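Local coordinates for monomethylamine methyltransferase mtmB1 (Methanosarcina barkeri, PDB 1TV3), which catalyses the transfer of the methyl group from monomethylamine to the corrinoid cofactor of its partner protein MtmC during methanogenesis from methylamine, at residues V113-V118 and G360-S365; G129-P134 and G366-K371; N158-S163 and P204-S209; T225-V230 and S253-D258; H294-V299 and S330-Y335. All blocks are in the same frame, centred on the assembly; numbering follows the deposited sequence.

Interaction 1 of 5, residues V113-V118 and G360-S365; sequences VRKRSV and GREILS. With BG4 (5-(hydroxy-methyl-amino)-3-methyl-pyrrolidine-2-carboxylic acid), chain B.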
# COMPACT_ATOMS: atom_id res chain seq x y z
N VAL A 113 -23.65 -0.31 2.91
CA VAL A 113 -24.74 0.49 3.44
C VAL A 113 -25.55 0.96 2.25
O VAL A 113 -25.07 1.74 1.43
CB VAL A 113 -24.22 1.72 4.22
CG1 VAL A 113 -25.40 2.52 4.77
CG2 VAL A 113 -23.30 1.27 5.35
N ARG A 114 -26.78 0.47 2.16
CA ARG A 114 -27.67 0.84 1.06
C ARG A 114 -28.99 1.35 1.62
O ARG A 114 -29.37 1.03 2.75
CB ARG A 114 -27.89 -0.37 0.14
CG ARG A 114 -26.59 -0.91 -0.47
CD ARG A 114 -26.85 -1.89 -1.60
NE ARG A 114 -25.62 -2.37 -2.22
CZ ARG A 114 -25.04 -3.54 -1.96
NH1 ARG A 114 -25.59 -4.37 -1.08
NH2 ARG A 114 -23.92 -3.88 -2.57
N LYS A 115 -29.70 2.14 0.82
CA LYS A 115 -30.96 2.72 1.25
C LYS A 115 -32.03 1.73 1.69
O LYS A 115 -32.16 0.64 1.12
CB LYS A 115 -31.54 3.61 0.14
CG LYS A 115 -32.84 4.28 0.55
CD LYS A 115 -33.43 5.15 -0.54
CE LYS A 115 -34.76 5.75 -0.08
NZ LYS A 115 -35.33 6.67 -1.09
N ARG A 116 -32.79 2.11 2.71
CA ARG A 116 -33.89 1.30 3.21
C ARG A 116 -35.14 2.17 3.13
O ARG A 116 -35.10 3.38 3.36
CB ARG A 116 -33.67 0.88 4.68
CG ARG A 116 -32.62 -0.19 4.89
CD ARG A 116 -32.57 -0.66 6.34
NE ARG A 116 -33.75 -1.43 6.73
CZ ARG A 116 -34.75 -0.96 7.48
NH1 ARG A 116 -34.72 0.29 7.94
NH2 ARG A 116 -35.78 -1.75 7.77
N SER A 117 -36.26 1.55 2.79
CA SER A 117 -37.52 2.28 2.71
C SER A 117 -38.35 1.94 3.93
O SER A 117 -38.00 1.03 4.68
CB SER A 117 -38.27 1.91 1.43
OG SER A 117 -37.55 2.33 0.28
N VAL A 118 -39.43 2.67 4.14
CA VAL A 118 -40.31 2.41 5.28
C VAL A 118 -40.79 0.96 5.23
O VAL A 118 -41.21 0.48 4.18
CB VAL A 118 -41.53 3.35 5.25
CG1 VAL A 118 -42.54 2.93 6.31
CG2 VAL A 118 -41.08 4.79 5.49
N GLY A 360 -37.40 3.25 8.35
CA GLY A 360 -36.45 3.31 7.24
C GLY A 360 -35.01 3.72 7.48
O GLY A 360 -34.30 4.03 6.53
N ARG A 361 -34.55 3.72 8.73
CA ARG A 361 -33.16 4.09 9.01
C ARG A 361 -32.21 3.05 8.40
O ARG A 361 -32.51 1.86 8.42
CB ARG A 361 -32.90 4.17 10.51
CG ARG A 361 -33.66 5.26 11.25
CD ARG A 361 -33.14 6.65 10.90
NE ARG A 361 -33.93 7.67 11.56
CZ ARG A 361 -33.73 8.98 11.44
NH1 ARG A 361 -32.75 9.44 10.67
NH2 ARG A 361 -34.52 9.84 12.07
N GLU A 362 -31.08 3.51 7.88
CA GLU A 362 -30.10 2.59 7.30
C GLU A 362 -29.13 2.09 8.36
O GLU A 362 -28.58 0.99 8.24
CB GLU A 362 -29.30 3.27 6.18
CG GLU A 362 -30.01 3.43 4.85
CD GLU A 362 -31.08 4.50 4.86
OE1 GLU A 362 -30.89 5.52 5.57
OE2 GLU A 362 -32.09 4.34 4.15
N ILE A 363 -28.92 2.90 9.39
CA ILE A 363 -27.98 2.56 10.45
C ILE A 363 -28.51 2.84 11.85
O ILE A 363 -29.11 3.88 12.11
CB ILE A 363 -26.66 3.37 10.28
CG1 ILE A 363 -26.03 3.03 8.92
CG2 ILE A 363 -25.70 3.07 11.42
CD1 ILE A 363 -24.84 3.92 8.57
N LEU A 364 -28.30 1.89 12.76
CA LEU A 364 -28.72 2.04 14.15
C LEU A 364 -27.41 2.17 14.92
O LEU A 364 -26.57 1.27 14.88
CB LEU A 364 -29.48 0.80 14.63
CG LEU A 364 -30.62 0.29 13.73
CD1 LEU A 364 -31.35 -0.82 14.47
CD2 LEU A 364 -31.57 1.43 13.39
N SER A 365 -27.23 3.28 15.62
CA SER A 365 -25.99 3.52 16.36
C SER A 365 -26.25 3.63 17.87
O SER A 365 -26.74 4.66 18.35
CB SER A 365 -25.33 4.79 15.83
OG SER A 365 -23.97 4.89 16.21
C1 BG4 B . -22.78 8.22 17.36
C2 BG4 B . -23.11 9.31 18.38
C3 BG4 B . -22.32 9.15 19.67
C4 BG4 B . -21.13 10.11 19.52
C5 BG4 B . -21.62 11.26 18.64
C6 BG4 B . -23.22 9.52 20.73
N1 BG4 B . -22.81 10.72 17.87
O1 BG4 B . -23.47 7.19 17.32
N2 BG4 B . -20.60 11.66 17.71
O2 BG4 B . -20.19 10.79 16.59
C7 BG4 B . -20.94 12.95 17.14
O HOH W 1 -28.76 -0.34 5.19

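Interaction 2 of 5, residues G129-P134 and G366-K371; sequences GPTGSP and GVASAK. With BG4 (5-(hydroxy-methyl-amino)-3-methyl-pyrrolidine-2-carboxylic acid), chain B.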
# COMPACT_ATOMS: atom_id res chain seq x y z
N GLY A 129 -21.54 0.09 20.10
CA GLY A 129 -20.41 0.59 20.85
C GLY A 129 -20.86 1.44 22.03
O GLY A 129 -22.06 1.59 22.25
N PRO A 130 -19.91 1.99 22.81
CA PRO A 130 -20.25 2.82 23.97
C PRO A 130 -21.02 4.07 23.55
O PRO A 130 -21.55 4.80 24.38
CB PRO A 130 -18.89 3.15 24.56
CG PRO A 130 -18.10 1.90 24.26
CD PRO A 130 -18.48 1.65 22.82
N THR A 131 -21.06 4.31 22.24
CA THR A 131 -21.79 5.44 21.69
C THR A 131 -21.40 6.76 22.36
O THR A 131 -22.24 7.48 22.89
CB THR A 131 -23.31 5.20 21.84
OG1 THR A 131 -23.61 3.86 21.43
CG2 THR A 131 -24.10 6.15 20.96
N GLY A 132 -20.10 7.07 22.34
CA GLY A 132 -19.60 8.31 22.91
C GLY A 132 -19.55 8.42 24.42
O GLY A 132 -19.18 9.47 24.95
N SER A 133 -19.90 7.35 25.12
CA SER A 133 -19.89 7.38 26.58
C SER A 133 -18.48 7.23 27.15
O SER A 133 -17.61 6.62 26.52
CB SER A 133 -20.79 6.27 27.13
OG SER A 133 -22.10 6.38 26.60
N PRO A 134 -18.23 7.80 28.34
CA PRO A 134 -16.92 7.73 28.99
C PRO A 134 -16.56 6.31 29.42
O PRO A 134 -17.33 5.64 30.10
CB PRO A 134 -17.06 8.69 30.16
CG PRO A 134 -18.52 8.59 30.51
CD PRO A 134 -19.17 8.61 29.14
N GLY A 366 -25.92 2.57 18.60
CA GLY A 366 -26.13 2.55 20.04
C GLY A 366 -25.23 1.55 20.75
O GLY A 366 -24.45 0.87 20.09
N VAL A 367 -25.37 1.40 22.07
CA VAL A 367 -26.35 2.13 22.87
C VAL A 367 -25.69 2.93 23.99
O VAL A 367 -24.91 2.39 24.77
CB VAL A 367 -27.35 1.13 23.51
CG1 VAL A 367 -28.37 1.87 24.36
CG2 VAL A 367 -28.05 0.32 22.41
N ALA A 368 -26.02 4.22 24.07
CA ALA A 368 -25.46 5.10 25.11
C ALA A 368 -26.31 4.96 26.37
O ALA A 368 -27.03 5.88 26.75
CB ALA A 368 -25.46 6.55 24.63
N SER A 369 -26.21 3.81 27.02
CA SER A 369 -26.97 3.53 28.22
C SER A 369 -26.71 4.52 29.35
O SER A 369 -25.67 5.19 29.37
CB SER A 369 -26.67 2.11 28.68
OG SER A 369 -26.93 1.21 27.62
N ALA A 370 -27.66 4.62 30.28
CA ALA A 370 -27.54 5.55 31.39
C ALA A 370 -27.34 6.96 30.84
O ALA A 370 -26.60 7.77 31.40
CB ALA A 370 -26.38 5.16 32.30
N LYS A 371 -28.01 7.24 29.72
CA LYS A 371 -27.93 8.54 29.06
C LYS A 371 -26.52 8.88 28.58
O LYS A 371 -26.20 10.04 28.34
CB LYS A 371 -28.46 9.64 29.98
CG LYS A 371 -29.93 9.44 30.37
CD LYS A 371 -30.45 10.56 31.27
CE LYS A 371 -31.87 10.25 31.73
NZ LYS A 371 -32.44 11.34 32.58
C1 BG4 B . -22.78 8.22 17.36
C2 BG4 B . -23.11 9.31 18.38
C3 BG4 B . -22.32 9.15 19.67
C4 BG4 B . -21.13 10.11 19.52
C5 BG4 B . -21.62 11.26 18.64
C6 BG4 B . -23.22 9.52 20.73
N1 BG4 B . -22.81 10.72 17.87
O1 BG4 B . -23.47 7.19 17.32
N2 BG4 B . -20.60 11.66 17.71
O2 BG4 B . -20.19 10.79 16.59
C7 BG4 B . -20.94 12.95 17.14

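Interaction 3 of 5, residues N158-S163 and P204-S209; sequences NGVMTS and PETSLS. With BG4 (5-(hydroxy-methyl-amino)-3-methyl-pyrrolidine-2-carboxylic acid), chain B.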
# COMPACT_ATOMS: atom_id res chain seq x y z
N ASN A 158 -17.42 4.44 18.48
CA ASN A 158 -16.46 4.68 19.54
C ASN A 158 -16.94 5.28 20.85
O ASN A 158 -17.87 6.09 20.89
CB ASN A 158 -15.32 5.56 19.02
CG ASN A 158 -14.62 4.97 17.81
OD1 ASN A 158 -14.96 3.87 17.35
ND2 ASN A 158 -13.65 5.70 17.28
N GLY A 159 -16.27 4.87 21.93
CA GLY A 159 -16.56 5.40 23.24
C GLY A 159 -15.53 6.49 23.48
O GLY A 159 -14.68 6.74 22.62
N VAL A 160 -15.59 7.14 24.64
CA VAL A 160 -14.64 8.21 24.97
C VAL A 160 -13.65 7.76 26.04
O VAL A 160 -14.04 7.22 27.07
CB VAL A 160 -15.40 9.47 25.48
CG1 VAL A 160 -14.42 10.45 26.10
CG2 VAL A 160 -16.14 10.12 24.32
N MET A 161 -12.36 7.97 25.78
CA MET A 161 -11.32 7.60 26.73
C MET A 161 -11.32 8.61 27.87
O MET A 161 -11.08 9.80 27.64
CB MET A 161 -9.94 7.64 26.05
CG MET A 161 -9.75 6.70 24.87
SD MET A 161 -8.03 6.72 24.27
CE MET A 161 -7.21 5.75 25.56
N THR A 162 -11.60 8.17 29.10
CA THR A 162 -11.61 9.11 30.22
C THR A 162 -10.20 9.62 30.48
O THR A 162 -10.01 10.65 31.13
CB THR A 162 -12.17 8.47 31.51
OG1 THR A 162 -11.40 7.30 31.84
CG2 THR A 162 -13.63 8.08 31.33
N SER A 163 -9.21 8.89 29.98
CA SER A 163 -7.81 9.29 30.13
C SER A 163 -6.94 8.50 29.16
O SER A 163 -7.31 7.41 28.72
CB SER A 163 -7.32 9.04 31.56
OG SER A 163 -7.02 7.67 31.78
N PRO A 204 -14.05 10.67 15.28
CA PRO A 204 -13.39 10.49 16.58
C PRO A 204 -14.22 11.10 17.71
O PRO A 204 -14.74 12.21 17.57
CB PRO A 204 -12.06 11.21 16.38
CG PRO A 204 -12.45 12.38 15.53
CD PRO A 204 -13.43 11.78 14.52
N GLU A 205 -14.34 10.39 18.83
CA GLU A 205 -15.18 10.87 19.92
C GLU A 205 -14.51 11.59 21.08
O GLU A 205 -15.07 12.54 21.62
CB GLU A 205 -16.02 9.71 20.46
CG GLU A 205 -16.90 9.03 19.42
CD GLU A 205 -17.80 10.00 18.67
OE1 GLU A 205 -18.24 11.00 19.27
OE2 GLU A 205 -18.07 9.75 17.47
N THR A 206 -13.33 11.12 21.49
CA THR A 206 -12.63 11.73 22.62
C THR A 206 -12.21 13.18 22.35
O THR A 206 -12.16 14.00 23.27
CB THR A 206 -11.40 10.90 23.02
OG1 THR A 206 -11.80 9.54 23.26
CG2 THR A 206 -10.77 11.45 24.28
N SER A 207 -11.90 13.49 21.09
CA SER A 207 -11.49 14.83 20.72
C SER A 207 -12.72 15.71 20.52
O SER A 207 -13.75 15.24 20.03
CB SER A 207 -10.66 14.80 19.43
OG SER A 207 -11.29 14.02 18.43
N LEU A 208 -12.61 16.98 20.89
CA LEU A 208 -13.72 17.92 20.76
C LEU A 208 -13.35 19.13 19.91
O LEU A 208 -14.21 19.72 19.24
CB LEU A 208 -14.18 18.40 22.14
CG LEU A 208 -14.63 17.31 23.13
CD1 LEU A 208 -14.96 17.94 24.48
CD2 LEU A 208 -15.83 16.58 22.57
N SER A 209 -12.08 19.52 19.94
CA SER A 209 -11.63 20.67 19.17
C SER A 209 -11.38 20.28 17.72
O SER A 209 -11.25 19.10 17.40
CB SER A 209 -10.34 21.23 19.76
OG SER A 209 -9.25 20.36 19.49
C1 BG4 B . -22.78 8.22 17.36
C2 BG4 B . -23.11 9.31 18.38
C3 BG4 B . -22.32 9.15 19.67
C4 BG4 B . -21.13 10.11 19.52
C5 BG4 B . -21.62 11.26 18.64
C6 BG4 B . -23.22 9.52 20.73
N1 BG4 B . -22.81 10.72 17.87
O1 BG4 B . -23.47 7.19 17.32
N2 BG4 B . -20.60 11.66 17.71
O2 BG4 B . -20.19 10.79 16.59
C7 BG4 B . -20.94 12.95 17.14

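Interaction 4 of 5, residues T225-V230 and S253-D258; sequences TDSHEV and SDIIMD. With BG4 (5-(hydroxy-methyl-amino)-3-methyl-pyrrolidine-2-carboxylic acid), chain B.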
# COMPACT_ATOMS: atom_id res chain seq x y z
N THR A 225 -12.61 4.46 5.17
CA THR A 225 -13.71 3.50 5.27
C THR A 225 -14.46 3.57 6.60
O THR A 225 -15.34 2.74 6.87
CB THR A 225 -13.20 2.06 5.05
OG1 THR A 225 -12.03 1.83 5.84
CG2 THR A 225 -12.86 1.83 3.57
N ASP A 226 -14.12 4.55 7.43
CA ASP A 226 -14.80 4.75 8.72
C ASP A 226 -15.69 5.98 8.59
O ASP A 226 -15.43 6.84 7.75
CB ASP A 226 -13.79 5.01 9.84
CG ASP A 226 -12.85 3.84 10.07
OD1 ASP A 226 -13.34 2.70 10.18
OD2 ASP A 226 -11.63 4.07 10.14
N SER A 227 -16.73 6.07 9.42
CA SER A 227 -17.62 7.23 9.39
C SER A 227 -16.99 8.34 10.22
O SER A 227 -16.63 8.12 11.37
CB SER A 227 -19.00 6.88 9.97
OG SER A 227 -19.67 5.94 9.16
N HIS A 228 -16.84 9.52 9.62
CA HIS A 228 -16.24 10.66 10.30
C HIS A 228 -17.31 11.62 10.78
O HIS A 228 -18.09 12.16 9.99
CB HIS A 228 -15.26 11.36 9.36
CG HIS A 228 -14.11 10.48 8.96
ND1 HIS A 228 -12.80 10.78 9.29
CD2 HIS A 228 -14.08 9.28 8.34
CE1 HIS A 228 -12.02 9.79 8.89
NE2 HIS A 228 -12.77 8.87 8.31
N GLU A 229 -17.34 11.84 12.09
CA GLU A 229 -18.36 12.68 12.69
C GLU A 229 -18.13 14.18 12.72
O GLU A 229 -17.01 14.66 12.89
CB GLU A 229 -18.64 12.20 14.12
CG GLU A 229 -17.54 12.52 15.15
CD GLU A 229 -17.53 13.98 15.60
OE1 GLU A 229 -18.61 14.62 15.60
OE2 GLU A 229 -16.45 14.49 15.99
N VAL A 230 -19.23 14.90 12.53
CA VAL A 230 -19.25 16.36 12.60
C VAL A 230 -20.66 16.64 13.13
O VAL A 230 -21.64 16.04 12.66
CB VAL A 230 -19.02 17.03 11.24
CG1 VAL A 230 -20.09 16.63 10.24
CG2 VAL A 230 -18.98 18.54 11.43
N SER A 253 -10.99 12.33 1.41
CA SER A 253 -11.92 11.39 0.80
C SER A 253 -12.56 10.47 1.86
O SER A 253 -12.79 9.28 1.61
CB SER A 253 -11.20 10.54 -0.27
OG SER A 253 -12.11 9.98 -1.20
N ASP A 254 -12.84 11.02 3.04
CA ASP A 254 -13.45 10.27 4.14
C ASP A 254 -14.97 10.20 4.07
O ASP A 254 -15.62 11.16 3.64
CB ASP A 254 -13.11 10.90 5.50
CG ASP A 254 -11.66 10.77 5.88
OD1 ASP A 254 -11.04 9.75 5.53
OD2 ASP A 254 -11.16 11.69 6.56
N ILE A 255 -15.54 9.08 4.53
CA ILE A 255 -16.99 8.95 4.58
C ILE A 255 -17.39 9.92 5.69
O ILE A 255 -16.85 9.85 6.80
CB ILE A 255 -17.42 7.51 4.98
CG1 ILE A 255 -17.10 6.53 3.85
CG2 ILE A 255 -18.91 7.49 5.31
CD1 ILE A 255 -17.74 6.88 2.53
N ILE A 256 -18.33 10.81 5.41
CA ILE A 256 -18.75 11.81 6.38
C ILE A 256 -20.11 11.58 7.01
O ILE A 256 -21.11 11.40 6.32
CB ILE A 256 -18.75 13.23 5.75
CG1 ILE A 256 -17.33 13.60 5.30
CG2 ILE A 256 -19.30 14.25 6.74
CD1 ILE A 256 -17.22 14.97 4.64
N MET A 257 -20.15 11.58 8.34
CA MET A 257 -21.40 11.42 9.06
C MET A 257 -21.73 12.72 9.78
O MET A 257 -21.05 13.11 10.72
CB MET A 257 -21.33 10.31 10.11
CG MET A 257 -22.64 10.19 10.90
SD MET A 257 -22.50 9.43 12.53
CE MET A 257 -21.88 10.82 13.47
N ASP A 258 -22.78 13.39 9.31
CA ASP A 258 -23.22 14.64 9.92
C ASP A 258 -24.30 14.28 10.94
O ASP A 258 -25.22 13.53 10.63
CB ASP A 258 -23.81 15.55 8.85
CG ASP A 258 -24.54 16.75 9.44
OD1 ASP A 258 -23.96 17.86 9.45
OD2 ASP A 258 -25.69 16.57 9.89
C1 BG4 B . -22.78 8.22 17.36
C2 BG4 B . -23.11 9.31 18.38
C3 BG4 B . -22.32 9.15 19.67
C4 BG4 B . -21.13 10.11 19.52
C5 BG4 B . -21.62 11.26 18.64
C6 BG4 B . -23.22 9.52 20.73
N1 BG4 B . -22.81 10.72 17.87
O1 BG4 B . -23.47 7.19 17.32
N2 BG4 B . -20.60 11.66 17.71
O2 BG4 B . -20.19 10.79 16.59
C7 BG4 B . -20.94 12.95 17.14

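Interaction 5 of 5, residues H294-V299 and S330-Y335; sequences HLDGPV and SGNQYY. With BG4 (5-(hydroxy-methyl-amino)-3-methyl-pyrrolidine-2-carboxylic acid), chain B.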
# COMPACT_ATOMS: atom_id res chain seq x y z
N HIS A 294 -26.54 11.00 7.41
CA HIS A 294 -26.90 11.84 8.55
C HIS A 294 -27.38 11.06 9.76
O HIS A 294 -28.24 10.19 9.65
CB HIS A 294 -27.99 12.84 8.14
CG HIS A 294 -28.47 13.71 9.26
ND1 HIS A 294 -27.71 14.73 9.79
CD2 HIS A 294 -29.63 13.70 9.97
CE1 HIS A 294 -28.38 15.31 10.78
NE2 HIS A 294 -29.54 14.71 10.90
N LEU A 295 -26.81 11.38 10.92
CA LEU A 295 -27.20 10.72 12.17
C LEU A 295 -28.17 11.62 12.94
O LEU A 295 -27.83 12.76 13.29
CB LEU A 295 -25.96 10.46 13.03
CG LEU A 295 -26.26 9.80 14.38
CD1 LEU A 295 -26.72 8.36 14.18
CD2 LEU A 295 -25.02 9.84 15.25
N ASP A 296 -29.37 11.11 13.21
CA ASP A 296 -30.39 11.87 13.94
C ASP A 296 -30.26 11.53 15.43
O ASP A 296 -29.35 10.79 15.84
CB ASP A 296 -31.78 11.48 13.43
CG ASP A 296 -32.88 12.44 13.89
OD1 ASP A 296 -32.62 13.34 14.71
OD2 ASP A 296 -34.02 12.28 13.41
N GLY A 297 -31.17 12.07 16.24
CA GLY A 297 -31.13 11.79 17.66
C GLY A 297 -32.04 12.74 18.43
O GLY A 297 -31.56 13.49 19.28
N PRO A 298 -33.35 12.74 18.14
CA PRO A 298 -34.27 13.63 18.85
C PRO A 298 -34.19 13.33 20.34
O PRO A 298 -34.26 12.17 20.74
CB PRO A 298 -35.64 13.26 18.26
CG PRO A 298 -35.29 12.72 16.89
CD PRO A 298 -34.07 11.89 17.18
N VAL A 299 -34.03 14.37 21.15
CA VAL A 299 -33.92 14.16 22.59
C VAL A 299 -34.92 15.00 23.38
O VAL A 299 -35.16 16.17 23.06
CB VAL A 299 -32.47 14.46 23.06
CG1 VAL A 299 -32.08 15.87 22.66
CG2 VAL A 299 -32.36 14.27 24.56
N SER A 330 -29.35 7.62 6.29
CA SER A 330 -29.37 8.13 7.66
C SER A 330 -29.37 7.06 8.73
O SER A 330 -29.53 5.86 8.47
CB SER A 330 -30.60 9.01 7.86
OG SER A 330 -31.78 8.22 7.90
N GLY A 331 -29.21 7.52 9.97
CA GLY A 331 -29.21 6.64 11.12
C GLY A 331 -29.75 7.40 12.31
O GLY A 331 -30.10 8.58 12.19
N ASN A 332 -29.83 6.73 13.45
CA ASN A 332 -30.32 7.36 14.68
C ASN A 332 -29.50 6.81 15.84
O ASN A 332 -29.05 5.66 15.80
CB ASN A 332 -31.82 7.05 14.86
CG ASN A 332 -32.49 7.99 15.85
OD1 ASN A 332 -31.94 9.04 16.20
ND2 ASN A 332 -33.69 7.63 16.30
N GLN A 333 -29.27 7.64 16.86
CA GLN A 333 -28.47 7.25 18.02
C GLN A 333 -29.35 6.94 19.23
O GLN A 333 -30.42 7.52 19.40
CB GLN A 333 -27.43 8.33 18.35
CG GLN A 333 -28.02 9.70 18.61
CD GLN A 333 -26.96 10.78 18.51
OE1 GLN A 333 -26.06 10.87 19.34
NE2 GLN A 333 -27.07 11.61 17.48
N TYR A 334 -28.86 6.04 20.08
CA TYR A 334 -29.61 5.56 21.25
C TYR A 334 -29.18 6.06 22.62
O TYR A 334 -28.08 5.76 23.09
CB TYR A 334 -29.60 4.03 21.24
CG TYR A 334 -30.33 3.41 20.07
CD1 TYR A 334 -30.02 3.77 18.76
CD2 TYR A 334 -31.37 2.50 20.28
CE1 TYR A 334 -30.73 3.24 17.68
CE2 TYR A 334 -32.09 1.96 19.21
CZ TYR A 334 -31.77 2.34 17.92
OH TYR A 334 -32.50 1.86 16.86
N TYR A 335 -30.09 6.79 23.27
CA TYR A 335 -29.85 7.31 24.62
C TYR A 335 -30.99 6.94 25.57
O TYR A 335 -31.93 7.71 25.76
CB TYR A 335 -29.70 8.84 24.60
CG TYR A 335 -28.32 9.35 24.25
CD1 TYR A 335 -27.91 9.48 22.92
CD2 TYR A 335 -27.43 9.71 25.26
CE1 TYR A 335 -26.64 9.97 22.60
CE2 TYR A 335 -26.16 10.19 24.95
CZ TYR A 335 -25.77 10.32 23.63
OH TYR A 335 -24.52 10.81 23.34
C1 BG4 B . -22.78 8.22 17.36
C2 BG4 B . -23.11 9.31 18.38
C3 BG4 B . -22.32 9.15 19.67
C4 BG4 B . -21.13 10.11 19.52
C5 BG4 B . -21.62 11.26 18.64
C6 BG4 B . -23.22 9.52 20.73
N1 BG4 B . -22.81 10.72 17.87
O1 BG4 B . -23.47 7.19 17.32
N2 BG4 B . -20.60 11.66 17.71
O2 BG4 B . -20.19 10.79 16.59
C7 BG4 B . -20.94 12.95 17.14

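Interaction 1 of 5, residues V113-V118 and G360-S365
G360 lies against the backbone of R116 to V118, its CA 3.8 Å from S117 O. It ends helix 343-359 in a Schellman motif, and a side chain here would press on the R116 carbonyl and on S117. R361 turns its side chain away but lends its carbonyl: R116 NH1 donates to R361 O at 2.8 Å, the acceptor lying near the edge of the guanidinium and tilted 20° from its plane. R116 is fixed further by A122 O and T357 O. E362 and R116 together carry much of the contact. E362 CG stands anti to the carbonyl carbon and the chain then bends at chi2 (73°), which swings OE2 back to R116 N, 2.7 Å away and nearly straight (169°); the anti lone pair is used, while OE1 takes S330 N. Here the hairpin strand 111-114 meets the entry to strand 363-366, the eighth strand of the TIM barrel. A water donates to R114 O at 2.9 Å and weakly to E362 O. I363 CD1 meets V113 CG1 at 4.1 Å, the side chains crossing at about a right angle. At the far end S365 OG donates to BG4 O1 at 2.6 Å.

Interaction 2 of 5, residues G129-P134 and G366-K371
T131 presses its side chain against the backbone of G366, V367 and A368, and each branch of it has a separate task. OG1 lies anti to the carbonyl carbon (chi1 -45°), which turns it back along its own loop, where it donates to G129 O at 2.9 Å from 54° above the carbonyl plane. The same oxygen sits 3.1 Å from V367 N, but at an angle too poor for a bond. CG2, anti to the backbone N, points instead to the ligand and comes within 3.5 Å of BG4 C6, while CB packs on A368 CB at 3.8 Å. Were T131 a serine, the methyl contact with the ligand would be lost, and the ring methyl C6 is likely to be less firmly confined on that side. S133 turns OG inward to P130 O, 2.8 Å away and almost collinear with that carbonyl (165°); S133 N also donates to P130 O, so two bonds grip one acceptor and close the type I' turn P130 to S133. S133 OG also lies against CA and CB of A368, the centre of an inverse gamma turn that follows the cis peptide before V367. Between the backbones, G129 N donates to G366 O at 3.0 Å. Two loops leaving the C-terminal ends of neighbouring strands, 125-128 and 363-366, meet here over the bound group, which is where TIM barrels place their active sites.

Interaction 3 of 5, residues N158-S163 and P204-S209
M161 and T206 are joined by a side-chain-to-backbone hydrogen bond between the end of barrel strand 155-161 and the loop that follows strand 201-203, a buried contact at the C-terminal mouth of the TIM barrel. M161 N donates to T206 OG1 at 3.0 Å, almost straight at 170°. The same hydroxyl is hydrogen-bonded to E183 on helix 174-193, so strand, loop and helix are tied through one oxygen. The methyl CG2 of T206 leans over M161 O at 3.8 Å. Beside this, the aliphatic part of E205 is wedged against the strand: CG lies 3.4 Å from N158 O and 3.8 Å from N158 CB, while V160 CG2 touches E205 CB, the two side chains crossing at about a right angle. E205 CG is anti to the carbonyl carbon, and a bend at chi2 (-53°) carries the carboxylate round to the ligand. There BG4 N2 donates to E205 OE1 at 2.9 Å, a pairing consistent with a site that handles an amine-bearing group.

Interaction 4 of 5, residues T225-V230 and S253-D258
The imidazole of H228 and the carboxylate of D254 lie stacked, their planes 9° apart. D254 CG sits 3.1 Å above the ring plane, offset toward the rim, and D254 CB makes a CH-pi contact over the same face, 3.4 Å from the ring centroid. At the ring edge, near its plane, I255 O approaches CD2 at 3.2 Å; NE2 has its hydrogen-bond partner in T223 O, and Y249 meets the ring edge-to-face, contacts which together fix the rotation of the imidazole. Alongside the stack the backbones pair in parallel: H228 N donates to I255 O, M257 N to H228 O at 2.7 Å, and V230 N to M257 O, the strands running 36° apart. On the side of H228, V230 CG1 packs against D258 CB and I256 CG2, and V230 goes on to pack on helix 240-251. E229 and M257 occupy the face toward the ligand. E229 CB comes 3.6 Å from M257 CE; E229 CB lies 3.2 Å from BG4 O2, and M257 CE 3.5 Å. Such alternation, one face toward the surrounding helices and the other toward the barrel axis, is the pattern of adjacent TIM-barrel strands.

Interaction 5 of 5, residues H294-V299 and S330-Y335
Q333 reaches across to D296 and L295, linking the two strands of a beta-alpha-beta crossover in the TIM barrel: strand 293-300, helix 309-325, strand 330-333. Its CB stands 4.0 Å from D296 O. CG, set between the backbone N and the carbonyl carbon (chi1 57°), closes to 3.3 Å from that oxygen, and CD passes L295 CD2 at 3.9 Å. At the tip NE2 donates to D296 O at 2.9 Å, with the acceptor in the plane of the amide but the donor 49° above the carbonyl plane; NE2 is also bonded to E259, which itself bonds the ligand. OE1 rests 3.4 Å from BG4 C6. With a leucine here, D296 O and E259 would probably lose the side-chain amide that joins them, and the ligand methyl its contact with OE1. Earlier along the parallel strands, G331 N donates to H294 O and D296 N to G331 O at 2.8 Å. L295, its CG anti to the backbone N, sends CD2 to 3.5 Å from BG4 C1.

How the interactions relate
All five contacts touch BG4, and their strands and the loops that follow them belong to one barrel. Interactions 4 and 5, with centres 15 Å apart, share a strand boundary: D258 O takes L295 N, and D258 OD2 meets H294 ND1 at 2.7 Å. Interaction 5 meets interaction 1 (12 Å between centres) through a salt bridge, R361 NH2 to D296 OD2 at 2.8 Å. A368 N to Y334 O, also 2.8 Å, joins interactions 2 and 5, while S133 O and N158 O receive backbone N-H groups of V160 and G132 between interactions 2 and 3. In this pyrrolysine-containing enzyme BG4 is hydrogen-bonded to S365, E205, E259 and K202.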